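Local structure of pvivax hypothetical protein (Plasmodium vivax, 2B30) at residues L31-G36 with E250-M255; D224-I229 with S257-S262; T37-K42 with T68-V73; V95-T100 with M179-I184. The protein is of unknown function but is probably a metal-dependent phosphatase of the HAD superfamily, Cof-like, here with a calcium ion bound. One frame throughout, in Å; residues are numbered along the deposited sequence.

Interaction 1: L31-G36 with E250-M255; sequences LIDFDG and ENDIAM. With CA (calcium ion), chain E.
The carboxylates of D33 and D252 meet crosswise with their planes 69° apart, so neither lies flat upon the other. Their nearest oxygens, D33 OD2 and D252 OD2, are 3.4 Å apart and both are acceptors. The calcium ion takes both oxygens of D33, unequally: OD2 of D33 binds it at 2.2 Å and OD1 of D33 at 2.8 Å. The carbonyl O of D35 adds a ligand at 2.3 Å, and D248 completes the protein ligands of the site. The D35 carboxylate is not used for the metal; its OD1 lies in the plane of the F34 ring at the edge, and its OD2 forms a salt bridge with R70. This is the D-x-D-G signature of HAD hydrolases, at the C-terminal end of strand 29-33, met by the loop leading into helix 253-257. With CG anti to the backbone N (chi1 178°), D33 carries its carboxylate towards both the metal and that loop. Nearer the backbone of D33 the contact turns apolar: CE of M255 lies 4.4 Å from CB of D33, and the unbranched methionine chain suits a place where it also packs on V245 and I229. D252 OD1 pairs with K225. Two acidic groups can lie this close because the calcium ion, K225, the backbone N-H groups of D248 and A249 (to D252 OD2) and the hydroxyl of T37 (to D33 OD2) probably offset their repulsion. D252, a calcium ligand seen for this protein, stands here close to the ion without binding it.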
loop_
_atom_site.group_PDB
_atom_site.type_symbol
_atom_site.label_atom_id
_atom_site.label_comp_id
_atom_site.label_asym_id
_atom_site.label_seq_id
_atom_site.Cartn_x
_atom_site.Cartn_y
_atom_site.Cartn_z
ATOM N N LEU A 31 -1.342 16.241 -5.911
ATOM C CA LEU A 31 -0.272 15.266 -6.055
ATOM C C LEU A 31 -0.098 14.915 -7.530
ATOM O O LEU A 31 -0.916 14.216 -8.113
ATOM C CB LEU A 31 -0.590 14.010 -5.246
ATOM C CG LEU A 31 -0.808 14.184 -3.735
ATOM C CD1 LEU A 31 -1.103 12.831 -3.158
ATOM C CD2 LEU A 31 0.383 14.838 -2.988
ATOM N N ILE A 32 0.990 15.390 -8.123
ATOM C CA ILE A 32 1.157 15.392 -9.564
ATOM C C ILE A 32 2.335 14.525 -9.941
ATOM O O ILE A 32 3.449 14.754 -9.466
ATOM C CB ILE A 32 1.436 16.816 -10.055
ATOM C CG1 ILE A 32 0.381 17.780 -9.497
ATOM C CG2 ILE A 32 1.492 16.853 -11.590
ATOM C CD1 ILE A 32 0.589 19.234 -9.925
ATOM N N ASP A 33 2.102 13.534 -10.794
ATOM C CA ASP A 33 3.206 12.738 -11.345
ATOM C C ASP A 33 4.025 13.596 -12.307
ATOM O O ASP A 33 3.497 14.534 -12.900
ATOM C CB ASP A 33 2.666 11.502 -12.061
ATOM C CG ASP A 33 3.756 10.662 -12.694
ATOM O OD1 ASP A 33 4.806 10.404 -12.057
ATOM O OD2 ASP A 33 3.561 10.249 -13.849
ATOM N N PHE A 34 5.312 13.296 -12.440
ATOM C CA PHE A 34 6.173 14.070 -13.326
ATOM C C PHE A 34 6.160 13.526 -14.769
ATOM O O PHE A 34 5.402 14.031 -15.596
ATOM C CB PHE A 34 7.597 14.208 -12.762
ATOM C CG PHE A 34 8.346 15.403 -13.304
ATOM C CD1 PHE A 34 7.959 16.696 -12.955
ATOM C CD2 PHE A 34 9.434 15.239 -14.162
ATOM C CE1 PHE A 34 8.637 17.809 -13.456
ATOM C CE2 PHE A 34 10.129 16.342 -14.664
ATOM C CZ PHE A 34 9.729 17.631 -14.313
ATOM N N ASP A 35 6.952 12.501 -15.076
ATOM C CA ASP A 35 7.065 12.039 -16.463
ATOM C C ASP A 35 5.799 11.348 -16.883
ATOM O O ASP A 35 5.227 10.564 -16.116
ATOM C CB ASP A 35 8.216 11.059 -16.651
ATOM C CG ASP A 35 9.536 11.670 -16.334
ATOM O OD1 ASP A 35 9.778 11.931 -15.133
ATOM O OD2 ASP A 35 10.321 11.896 -17.277
ATOM N N GLY A 36 5.371 11.627 -18.108
ATOM C CA GLY A 36 4.143 11.056 -18.639
ATOM C C GLY A 36 2.902 11.810 -18.204
ATOM O O GLY A 36 1.825 11.585 -18.752
ATOM N N GLU A 250 3.018 2.309 -13.917
ATOM C CA GLU A 250 3.020 1.285 -12.878
ATOM C C GLU A 250 3.309 1.832 -11.469
ATOM O O GLU A 250 2.680 1.407 -10.488
ATOM C CB GLU A 250 4.038 0.196 -13.228
ATOM C CG GLU A 250 3.849 -1.103 -12.478
ATOM C CD GLU A 250 4.827 -2.175 -12.928
ATOM O OE1 GLU A 250 6.058 -1.957 -12.822
ATOM O OE2 GLU A 250 4.359 -3.242 -13.387
ATOM N N ASN A 251 4.249 2.772 -11.365
ATOM C CA ASN A 251 4.619 3.338 -10.061
ATOM C C ASN A 251 3.632 4.392 -9.529
ATOM O O ASN A 251 3.876 5.001 -8.477
ATOM C CB ASN A 251 6.053 3.896 -10.092
ATOM C CG ASN A 251 6.203 5.082 -11.006
ATOM O OD1 ASN A 251 5.432 5.260 -11.948
ATOM N ND2 ASN A 251 7.195 5.907 -10.730
ATOM N N ASP A 252 2.528 4.605 -10.252
ATOM C CA ASP A 252 1.444 5.494 -9.809
ATOM C C ASP A 252 0.214 4.721 -9.307
ATOM O O ASP A 252 -0.688 5.305 -8.730
ATOM C CB ASP A 252 0.991 6.408 -10.963
ATOM C CG ASP A 252 2.085 7.318 -11.469
ATOM O OD1 ASP A 252 2.695 8.036 -10.649
ATOM O OD2 ASP A 252 2.328 7.327 -12.697
ATOM N N ILE A 253 0.163 3.422 -9.544
ATOM C CA ILE A 253 -1.076 2.662 -9.348
ATOM C C ILE A 253 -1.600 2.650 -7.908
ATOM O O ILE A 253 -2.814 2.724 -7.683
ATOM C CB ILE A 253 -0.912 1.203 -9.843
ATOM C CG1 ILE A 253 -0.758 1.177 -11.360
ATOM C CG2 ILE A 253 -2.096 0.331 -9.417
ATOM C CD1 ILE A 253 -0.088 -0.063 -11.814
ATOM N N ALA A 254 -0.701 2.548 -6.939
ATOM C CA ALA A 254 -1.113 2.514 -5.539
ATOM C C ALA A 254 -1.685 3.842 -5.100
ATOM O O ALA A 254 -2.566 3.859 -4.257
ATOM C CB ALA A 254 0.030 2.135 -4.639
ATOM N N MET A 255 -1.190 4.950 -5.646
ATOM C CA MET A 255 -1.746 6.247 -5.285
ATOM C C MET A 255 -3.014 6.556 -6.079
ATOM O O MET A 255 -3.862 7.308 -5.610
ATOM C CB MET A 255 -0.716 7.360 -5.430
ATOM C CG MET A 255 -0.483 7.851 -6.838
ATOM S SD MET A 255 0.691 9.202 -6.758
ATOM C CE MET A 255 0.818 9.656 -8.490
HETATM CA CA CA E . 5.260 8.949 -14.453
#

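Interaction 2: D224-I229 with S257-S262; sequences DKYTGI and SNFKYS
Y226 is engaged on two quite different sides of its ring: N258 lies over a face, and F259, the next residue in the chain, comes in at the edge. The contact belongs to the Rossmann-like HAD core, where the first turn of helix 225-235 packs against the link between helix 253-257 and strand 261-264. CB of N258 stands 3.8 Å from the centroid of the Y226 ring, a CH-pi contact, and the amide lies stacked over the same face, its plane 21° from that of the ring. The two aromatic rings form an offset edge-to-face pair, planes at 74° and centroids 5.3 Å apart, in which the edge of Y226 is presented to F259. An aromatic residue suits position 226 because its face can take CB of N258 while its edge meets F259. Its CG is anti to the backbone N (chi1 -177°), which carries the ring across to both. I229, one helical turn later, adds its branched methyl CG2 at 3.7 Å from CZ of F259. D224 caps the helix start, its OD2 accepting from N of Y226 at 3.0 Å. At the far end of the tyrosine, OH is hydrogen-bonded to the carbonyl O of G222 in the second subunit.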
loop_
_atom_site.group_PDB
_atom_site.type_symbol
_atom_site.label_atom_id
_atom_site.label_comp_id
_atom_site.label_asym_id
_atom_site.label_seq_id
_atom_site.Cartn_x
_atom_site.Cartn_y
_atom_site.Cartn_z
ATOM N N ASP A 224 6.359 2.801 -1.839
ATOM C CA ASP A 224 5.985 3.358 -3.130
ATOM C C ASP A 224 5.563 4.824 -2.930
ATOM O O ASP A 224 5.735 5.377 -1.837
ATOM C CB ASP A 224 4.884 2.527 -3.778
ATOM C CG ASP A 224 3.571 2.689 -3.082
ATOM O OD1 ASP A 224 3.484 2.276 -1.903
ATOM O OD2 ASP A 224 2.634 3.244 -3.704
ATOM N N LYS A 225 5.047 5.457 -3.981
ATOM C CA LYS A 225 4.590 6.841 -3.886
ATOM C C LYS A 225 3.532 6.993 -2.796
ATOM O O LYS A 225 3.590 7.938 -2.010
ATOM C CB LYS A 225 4.054 7.345 -5.232
ATOM C CG LYS A 225 5.138 7.592 -6.287
ATOM C CD LYS A 225 4.555 8.231 -7.551
ATOM C CE LYS A 225 5.467 8.043 -8.761
ATOM N NZ LYS A 225 5.084 8.923 -9.903
ATOM N N TYR A 226 2.593 6.051 -2.725
ATOM C CA TYR A 226 1.507 6.109 -1.732
ATOM C C TYR A 226 1.992 6.136 -0.263
ATOM O O TYR A 226 1.507 6.946 0.531
ATOM C CB TYR A 226 0.509 4.957 -1.944
ATOM C CG TYR A 226 -0.688 4.993 -0.997
ATOM C CD1 TYR A 226 -1.561 6.072 -0.999
ATOM C CD2 TYR A 226 -0.954 3.929 -0.111
ATOM C CE1 TYR A 226 -2.661 6.113 -0.137
ATOM C CE2 TYR A 226 -2.061 3.958 0.756
ATOM C CZ TYR A 226 -2.900 5.055 0.738
ATOM O OH TYR A 226 -3.983 5.116 1.574
ATOM N N THR A 227 2.934 5.261 0.093
ATOM C CA THR A 227 3.415 5.187 1.480
ATOM C C THR A 227 4.216 6.411 1.840
ATOM O O THR A 227 4.188 6.843 2.993
ATOM C CB THR A 227 4.319 3.991 1.739
ATOM O OG1 THR A 227 5.492 4.072 0.909
ATOM C CG2 THR A 227 3.581 2.713 1.497
ATOM N N GLY A 228 4.945 6.945 0.859
ATOM C CA GLY A 228 5.674 8.209 1.021
ATOM C C GLY A 228 4.720 9.378 1.190
ATOM O O GLY A 228 4.885 10.184 2.105
ATOM N N ILE A 229 3.718 9.459 0.310
ATOM C CA ILE A 229 2.659 10.471 0.403
ATOM C C ILE A 229 2.008 10.531 1.784
ATOM O O ILE A 229 1.613 11.607 2.226
ATOM C CB ILE A 229 1.533 10.212 -0.650
ATOM C CG1 ILE A 229 1.931 10.763 -2.025
ATOM C CG2 ILE A 229 0.187 10.831 -0.216
ATOM C CD1 ILE A 229 1.162 10.135 -3.179
ATOM N N SER A 257 -5.189 4.095 -6.928
ATOM C CA SER A 257 -6.186 3.183 -6.349
ATOM C C SER A 257 -6.733 3.662 -5.011
ATOM O O SER A 257 -7.937 3.597 -4.782
ATOM C CB SER A 257 -5.595 1.785 -6.160
ATOM O OG SER A 257 -5.334 1.169 -7.408
ATOM N N ASN A 258 -5.852 4.132 -4.130
ATOM C CA ASN A 258 -6.239 4.456 -2.752
ATOM C C ASN A 258 -6.756 5.879 -2.527
ATOM O O ASN A 258 -7.155 6.230 -1.416
ATOM C CB ASN A 258 -5.085 4.162 -1.795
ATOM C CG ASN A 258 -4.685 2.703 -1.805
ATOM O OD1 ASN A 258 -3.963 2.272 -2.683
ATOM N ND2 ASN A 258 -5.152 1.940 -0.831
ATOM N N PHE A 259 -6.767 6.697 -3.569
ATOM C CA PHE A 259 -7.325 8.026 -3.459
ATOM C C PHE A 259 -8.613 8.143 -4.267
ATOM O O PHE A 259 -8.845 7.366 -5.200
ATOM C CB PHE A 259 -6.285 9.053 -3.863
ATOM C CG PHE A 259 -5.225 9.255 -2.822
ATOM C CD1 PHE A 259 -5.552 9.800 -1.578
ATOM C CD2 PHE A 259 -3.905 8.896 -3.065
ATOM C CE1 PHE A 259 -4.583 9.981 -0.593
ATOM C CE2 PHE A 259 -2.932 9.067 -2.081
ATOM C CZ PHE A 259 -3.276 9.610 -0.843
ATOM N N LYS A 260 -9.466 9.089 -3.865
ATOM C CA LYS A 260 -10.810 9.225 -4.424
ATOM C C LYS A 260 -10.792 10.070 -5.673
ATOM O O LYS A 260 -11.398 9.705 -6.670
ATOM C CB LYS A 260 -11.780 9.857 -3.412
ATOM C CG LYS A 260 -13.244 9.914 -3.900
ATOM C CD LYS A 260 -14.111 10.786 -3.012
ATOM C CE LYS A 260 -14.492 10.092 -1.744
ATOM N NZ LYS A 260 -15.013 11.021 -0.707
ATOM N N TYR A 261 -10.123 11.213 -5.610
ATOM C CA TYR A 261 -10.049 12.099 -6.761
ATOM C C TYR A 261 -8.766 11.812 -7.521
ATOM O O TYR A 261 -7.861 12.650 -7.573
ATOM C CB TYR A 261 -10.173 13.564 -6.328
ATOM C CG TYR A 261 -11.439 13.765 -5.545
ATOM C CD1 TYR A 261 -12.679 13.658 -6.159
ATOM C CD2 TYR A 261 -11.408 13.994 -4.181
ATOM C CE1 TYR A 261 -13.853 13.798 -5.435
ATOM C CE2 TYR A 261 -12.571 14.143 -3.454
ATOM C CZ TYR A 261 -13.786 14.041 -4.077
ATOM O OH TYR A 261 -14.931 14.183 -3.322
ATOM N N SER A 262 -8.717 10.611 -8.104
ATOM C CA SER A 262 -7.540 10.127 -8.811
ATOM C C SER A 262 -7.810 10.097 -10.296
ATOM O O SER A 262 -8.856 9.613 -10.757
ATOM C CB SER A 262 -7.115 8.737 -8.317
ATOM O OG SER A 262 -8.064 7.736 -8.645
#

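Interaction 3: T37-K42 with T68-V73; sequences TLFVDK and TGRSKV
F39 and R70 meet from backbones that stay well apart, CA of F39 lying 11.6 Å from CA of R70, and both residues have extended conformations. F39 follows the weakly bonded helical turn 34-38, whereas R70 comes just before S71, the N-cap of helix 72-79. The ring and the long arginine chain together span this distance. The phenyl ring stretches out with CG anti to the backbone N (chi1 -180°), and the arginine chain bends at chi3 (84°) to bring its guanidinium over one ring face. NH1 of R70 stands 4.1 Å above the plane of the F39 ring, near its centre. The guanidinium is steeply inclined at 65° to the ring, so it points a nitrogen at the face instead of stacking on it. With CZ of R70 5.0 Å from the centroid of the F39 ring, this cation-pi attraction is weak at most. T68 follows strand 63-67, probably at the position of motif II as in other HAD enzymes, and the R70 side chain lies about 8 Å from the calcium ion. The polar grip on R70 is stronger: NH1 forms a salt bridge with D35, NE another with E162, and NH2 bonds to the carbonyl O of Y160. E162 and Y160 belong to the inserted cap. The F39 ring also meets that of F34.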
loop_
_atom_site.group_PDB
_atom_site.type_symbol
_atom_site.label_atom_id
_atom_site.label_comp_id
_atom_site.label_asym_id
_atom_site.label_seq_id
_atom_site.Cartn_x
_atom_site.Cartn_y
_atom_site.Cartn_z
ATOM N N THR A 37 3.047 12.706 -17.231
ATOM C CA THR A 37 1.928 13.483 -16.716
ATOM C C THR A 37 2.242 14.964 -16.892
ATOM O O THR A 37 1.667 15.614 -17.751
ATOM C CB THR A 37 1.629 13.130 -15.226
ATOM O OG1 THR A 37 1.341 11.727 -15.105
ATOM C CG2 THR A 37 0.452 13.927 -14.703
ATOM N N LEU A 38 3.178 15.482 -16.104
ATOM C CA LEU A 38 3.561 16.893 -16.151
ATOM C C LEU A 38 4.690 17.146 -17.177
ATOM O O LEU A 38 4.654 18.123 -17.917
ATOM C CB LEU A 38 4.006 17.334 -14.754
ATOM C CG LEU A 38 4.134 18.826 -14.445
ATOM C CD1 LEU A 38 2.769 19.491 -14.419
ATOM C CD2 LEU A 38 4.838 19.032 -13.104
ATOM N N PHE A 39 5.684 16.261 -17.211
ATOM C CA PHE A 39 6.830 16.384 -18.105
ATOM C C PHE A 39 6.657 15.452 -19.298
ATOM O O PHE A 39 6.462 14.247 -19.104
ATOM C CB PHE A 39 8.095 16.005 -17.344
ATOM C CG PHE A 39 9.356 16.099 -18.153
ATOM C CD1 PHE A 39 10.199 17.195 -18.015
ATOM C CD2 PHE A 39 9.714 15.079 -19.031
ATOM C CE1 PHE A 39 11.370 17.281 -18.746
ATOM C CE2 PHE A 39 10.886 15.163 -19.767
ATOM C CZ PHE A 39 11.717 16.268 -19.622
ATOM N N VAL A 40 6.771 16.000 -20.516
ATOM C CA VAL A 40 6.434 15.270 -21.747
ATOM C C VAL A 40 7.640 14.529 -22.359
ATOM O O VAL A 40 7.619 13.302 -22.463
ATOM C CB VAL A 40 5.793 16.216 -22.797
ATOM C CG1 VAL A 40 5.341 15.447 -24.030
ATOM C CG2 VAL A 40 4.614 16.972 -22.193
ATOM N N ASP A 41 8.677 15.263 -22.763
ATOM C CA ASP A 41 9.901 14.662 -23.340
ATOM C C ASP A 41 11.061 15.662 -23.359
ATOM O O ASP A 41 10.926 16.767 -22.834
ATOM C CB ASP A 41 9.636 14.111 -24.754
ATOM C CG ASP A 41 9.125 15.169 -25.727
ATOM O OD1 ASP A 41 9.572 16.346 -25.678
ATOM O OD2 ASP A 41 8.272 14.798 -26.563
ATOM N N LYS A 42 12.189 15.268 -23.957
ATOM C CA LYS A 42 13.373 16.143 -24.105
ATOM C C LYS A 42 13.070 17.598 -24.500
ATOM O O LYS A 42 13.487 18.543 -23.817
ATOM C CB LYS A 42 14.322 15.557 -25.158
ATOM N N THR A 68 7.183 11.284 -7.705
ATOM C CA THR A 68 7.902 10.721 -8.844
ATOM C C THR A 68 9.013 9.772 -8.451
ATOM O O THR A 68 9.451 9.754 -7.302
ATOM C CB THR A 68 8.525 11.837 -9.697
ATOM O OG1 THR A 68 9.075 11.287 -10.909
ATOM C CG2 THR A 68 9.612 12.579 -8.900
ATOM N N GLY A 69 9.470 9.005 -9.443
ATOM C CA GLY A 69 10.656 8.168 -9.319
ATOM C C GLY A 69 11.954 8.954 -9.357
ATOM O O GLY A 69 12.991 8.448 -8.960
ATOM N N ARG A 70 11.907 10.190 -9.836
ATOM C CA ARG A 70 13.097 11.020 -9.917
ATOM C C ARG A 70 13.471 11.612 -8.570
ATOM O O ARG A 70 12.714 11.528 -7.604
ATOM C CB ARG A 70 12.897 12.123 -10.957
ATOM C CG ARG A 70 12.924 11.573 -12.366
ATOM C CD ARG A 70 12.217 12.440 -13.389
ATOM N NE ARG A 70 13.095 13.491 -13.889
ATOM C CZ ARG A 70 13.074 14.001 -15.124
ATOM N NH1 ARG A 70 12.218 13.589 -16.044
ATOM N NH2 ARG A 70 13.935 14.950 -15.436
ATOM N N SER A 71 14.665 12.192 -8.512
ATOM C CA SER A 71 15.142 12.884 -7.328
ATOM C C SER A 71 14.624 14.307 -7.397
ATOM O O SER A 71 14.120 14.713 -8.444
ATOM C CB SER A 71 16.667 12.883 -7.316
ATOM O OG SER A 71 17.182 13.665 -8.387
ATOM N N LYS A 72 14.749 15.064 -6.302
ATOM C CA LYS A 72 14.307 16.477 -6.281
ATOM C C LYS A 72 15.072 17.288 -7.314
ATOM O O LYS A 72 14.468 17.902 -8.185
ATOM C CB LYS A 72 14.465 17.125 -4.892
ATOM C CG LYS A 72 14.023 18.601 -4.836
ATOM C CD LYS A 72 13.837 19.128 -3.386
ATOM C CE LYS A 72 15.158 19.365 -2.665
ATOM N NZ LYS A 72 16.094 20.229 -3.448
ATOM N N VAL A 73 16.401 17.261 -7.213
ATOM C CA VAL A 73 17.270 18.012 -8.125
ATOM C C VAL A 73 17.054 17.584 -9.577
ATOM O O VAL A 73 17.208 18.383 -10.488
ATOM C CB VAL A 73 18.787 17.875 -7.769
ATOM C CG1 VAL A 73 19.077 18.449 -6.397
ATOM C CG2 VAL A 73 19.251 16.427 -7.842
#

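Interaction 4: V95-T100 with M179-I184; sequences VYINGT and MNKLMI
The junction between the Rossmann-like core and the inserted cap of this HAD fold is where the turn after strand 94-96 meets the start of strand 181-184. I97 carries the contact with its two branches. CG2 of I97 touches CB of K181 at 3.5 Å and also runs beside the lysine's CD, while CD1 of I97 lies 3.9 Å from CB of N180. A beta-branched side chain suits this spot because it can cover two successive residues at once. N180 and K181 form a classic beta bulge opposite H139 of strand 136-140. The turn itself is tight, and carbonyl O of I97 accepts from T100 twice, from OG1 at 2.6 Å and from N at 3.2 Å. Thus the threonine closes the turn with its side chain as well as its backbone. The polar ends of the cap residues are held by other partners. N180 donates through ND2 to D112 and E113 and accepts at OD1 from N of G141, whereas the chain of K181 bends at chi3 and chi4, which turns NZ to a salt bridge with E217. Strand 94-96 lies between strands 63-67 and 101-103 in the core sheet, with V95 against helix 225-235; strand 181-184 lies between 136-140 and 216-220 in the cap sheet, with L182 against helix 117-129.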
loop_
_atom_site.group_PDB
_atom_site.type_symbol
_atom_site.label_atom_id
_atom_site.label_comp_id
_atom_site.label_asym_id
_atom_site.label_seq_id
_atom_site.Cartn_x
_atom_site.Cartn_y
_atom_site.Cartn_z
ATOM N N VAL A 95 7.511 14.038 -2.853
ATOM C CA VAL A 95 7.725 12.606 -2.726
ATOM C C VAL A 95 8.610 12.181 -3.896
ATOM O O VAL A 95 8.193 12.227 -5.058
ATOM C CB VAL A 95 6.387 11.844 -2.781
ATOM C CG1 VAL A 95 6.619 10.350 -2.767
ATOM C CG2 VAL A 95 5.498 12.261 -1.623
ATOM N N TYR A 96 9.831 11.771 -3.583
ATOM C CA TYR A 96 10.814 11.493 -4.600
ATOM C C TYR A 96 11.322 10.075 -4.474
ATOM O O TYR A 96 11.193 9.460 -3.417
ATOM C CB TYR A 96 11.950 12.486 -4.472
ATOM C CG TYR A 96 11.477 13.901 -4.641
ATOM C CD1 TYR A 96 11.072 14.358 -5.879
ATOM C CD2 TYR A 96 11.406 14.784 -3.559
ATOM C CE1 TYR A 96 10.631 15.657 -6.056
ATOM C CE2 TYR A 96 10.958 16.093 -3.729
ATOM C CZ TYR A 96 10.577 16.511 -4.984
ATOM O OH TYR A 96 10.134 17.778 -5.199
ATOM N N ILE A 97 11.880 9.557 -5.569
ATOM C CA ILE A 97 12.463 8.219 -5.599
ATOM C C ILE A 97 11.453 7.190 -5.096
ATOM O O ILE A 97 11.732 6.401 -4.195
ATOM C CB ILE A 97 13.793 8.138 -4.793
ATOM C CG1 ILE A 97 14.709 9.318 -5.156
ATOM C CG2 ILE A 97 14.511 6.787 -5.063
ATOM C CD1 ILE A 97 16.170 9.110 -4.744
ATOM N N ASN A 98 10.268 7.241 -5.690
ATOM C CA ASN A 98 9.199 6.294 -5.431
ATOM C C ASN A 98 8.845 6.146 -3.960
ATOM O O ASN A 98 8.488 5.058 -3.494
ATOM C CB ASN A 98 9.513 4.945 -6.100
ATOM C CG ASN A 98 9.352 5.012 -7.606
ATOM O OD1 ASN A 98 8.713 5.942 -8.114
ATOM N ND2 ASN A 98 9.912 4.035 -8.325
ATOM N N GLY A 99 8.923 7.259 -3.237
ATOM C CA GLY A 99 8.455 7.299 -1.862
ATOM C C GLY A 99 9.497 7.042 -0.803
ATOM O O GLY A 99 9.166 7.048 0.386
ATOM N N THR A 100 10.747 6.847 -1.225
ATOM C CA THR A 100 11.847 6.598 -0.299
ATOM C C THR A 100 12.522 7.904 0.167
ATOM O O THR A 100 13.269 7.906 1.155
ATOM C CB THR A 100 12.883 5.633 -0.914
ATOM O OG1 THR A 100 13.344 6.148 -2.164
ATOM C CG2 THR A 100 12.261 4.279 -1.157
ATOM N N MET A 179 22.186 2.254 -1.743
ATOM C CA MET A 179 21.617 3.311 -2.596
ATOM C C MET A 179 20.133 3.439 -2.303
ATOM O O MET A 179 19.519 2.495 -1.806
ATOM C CB MET A 179 21.761 2.952 -4.082
ATOM C CG MET A 179 23.169 2.964 -4.608
ATOM S SD MET A 179 23.855 4.610 -4.749
ATOM C CE MET A 179 25.590 4.195 -4.807
ATOM N N ASN A 180 19.554 4.591 -2.634
ATOM C CA ASN A 180 18.099 4.756 -2.584
ATOM C C ASN A 180 17.432 4.075 -3.776
ATOM O O ASN A 180 16.318 3.550 -3.662
ATOM C CB ASN A 180 17.711 6.230 -2.583
ATOM C CG ASN A 180 18.171 6.960 -1.339
ATOM O OD1 ASN A 180 19.213 7.610 -1.347
ATOM N ND2 ASN A 180 17.386 6.875 -0.270
ATOM N N LYS A 181 18.113 4.105 -4.920
ATOM C CA LYS A 181 17.565 3.538 -6.142
ATOM C C LYS A 181 18.626 3.149 -7.166
ATOM O O LYS A 181 19.603 3.871 -7.357
ATOM C CB LYS A 181 16.598 4.535 -6.786
ATOM C CG LYS A 181 16.009 4.085 -8.120
ATOM C CD LYS A 181 14.898 5.012 -8.553
ATOM C CE LYS A 181 15.426 6.291 -9.183
ATOM N NZ LYS A 181 15.226 6.275 -10.639
ATOM N N LEU A 182 18.415 2.009 -7.819
ATOM C CA LEU A 182 19.159 1.663 -9.031
ATOM C C LEU A 182 18.177 1.671 -10.202
ATOM O O LEU A 182 17.189 0.927 -10.191
ATOM C CB LEU A 182 19.818 0.281 -8.930
ATOM C CG LEU A 182 20.686 -0.064 -7.722
ATOM C CD1 LEU A 182 21.453 -1.336 -8.002
ATOM C CD2 LEU A 182 21.659 1.037 -7.392
ATOM N N MET A 183 18.428 2.526 -11.191
ATOM C CA MET A 183 17.655 2.505 -12.428
ATOM C C MET A 183 18.462 1.791 -13.489
ATOM O O MET A 183 19.392 2.364 -14.055
ATOM C CB MET A 183 17.320 3.908 -12.914
ATOM C CG MET A 183 16.332 3.912 -14.068
ATOM S SD MET A 183 16.657 5.251 -15.211
ATOM C CE MET A 183 15.353 4.981 -16.418
ATOM N N ILE A 184 18.109 0.539 -13.756
ATOM C CA ILE A 184 18.804 -0.249 -14.770
ATOM C C ILE A 184 18.241 0.127 -16.146
ATOM O O ILE A 184 17.084 -0.165 -16.456
ATOM C CB ILE A 184 18.665 -1.768 -14.514
ATOM C CG1 ILE A 184 19.104 -2.118 -13.084
ATOM C CG2 ILE A 184 19.503 -2.563 -15.507
ATOM C CD1 ILE A 184 18.981 -3.599 -12.750
#

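How the interactions relate
Interaction 1 holds the calcium ion, and the other three adjoin it, their centres about 9, 10 and 14 Å from its own for interactions 2, 3 and 4. NZ of K225, besides pairing with D252, lies 2.6 Å from OD1 of D33, so K225, at the start of helix 225-235, reaches the metal site with its amino group. R70 of interaction 3 reaches it through D35. In interaction 4 the K181 side chain is about 11 Å from the calcium ion, but N98 OD1 comes 3.0 Å from ND2 of N251. Backbone joins interactions 3 and 4, T68 N lying 3.0 Å from O of V95. Interaction 4 joins core to cap directly, interaction 3 through the outside partners of R70.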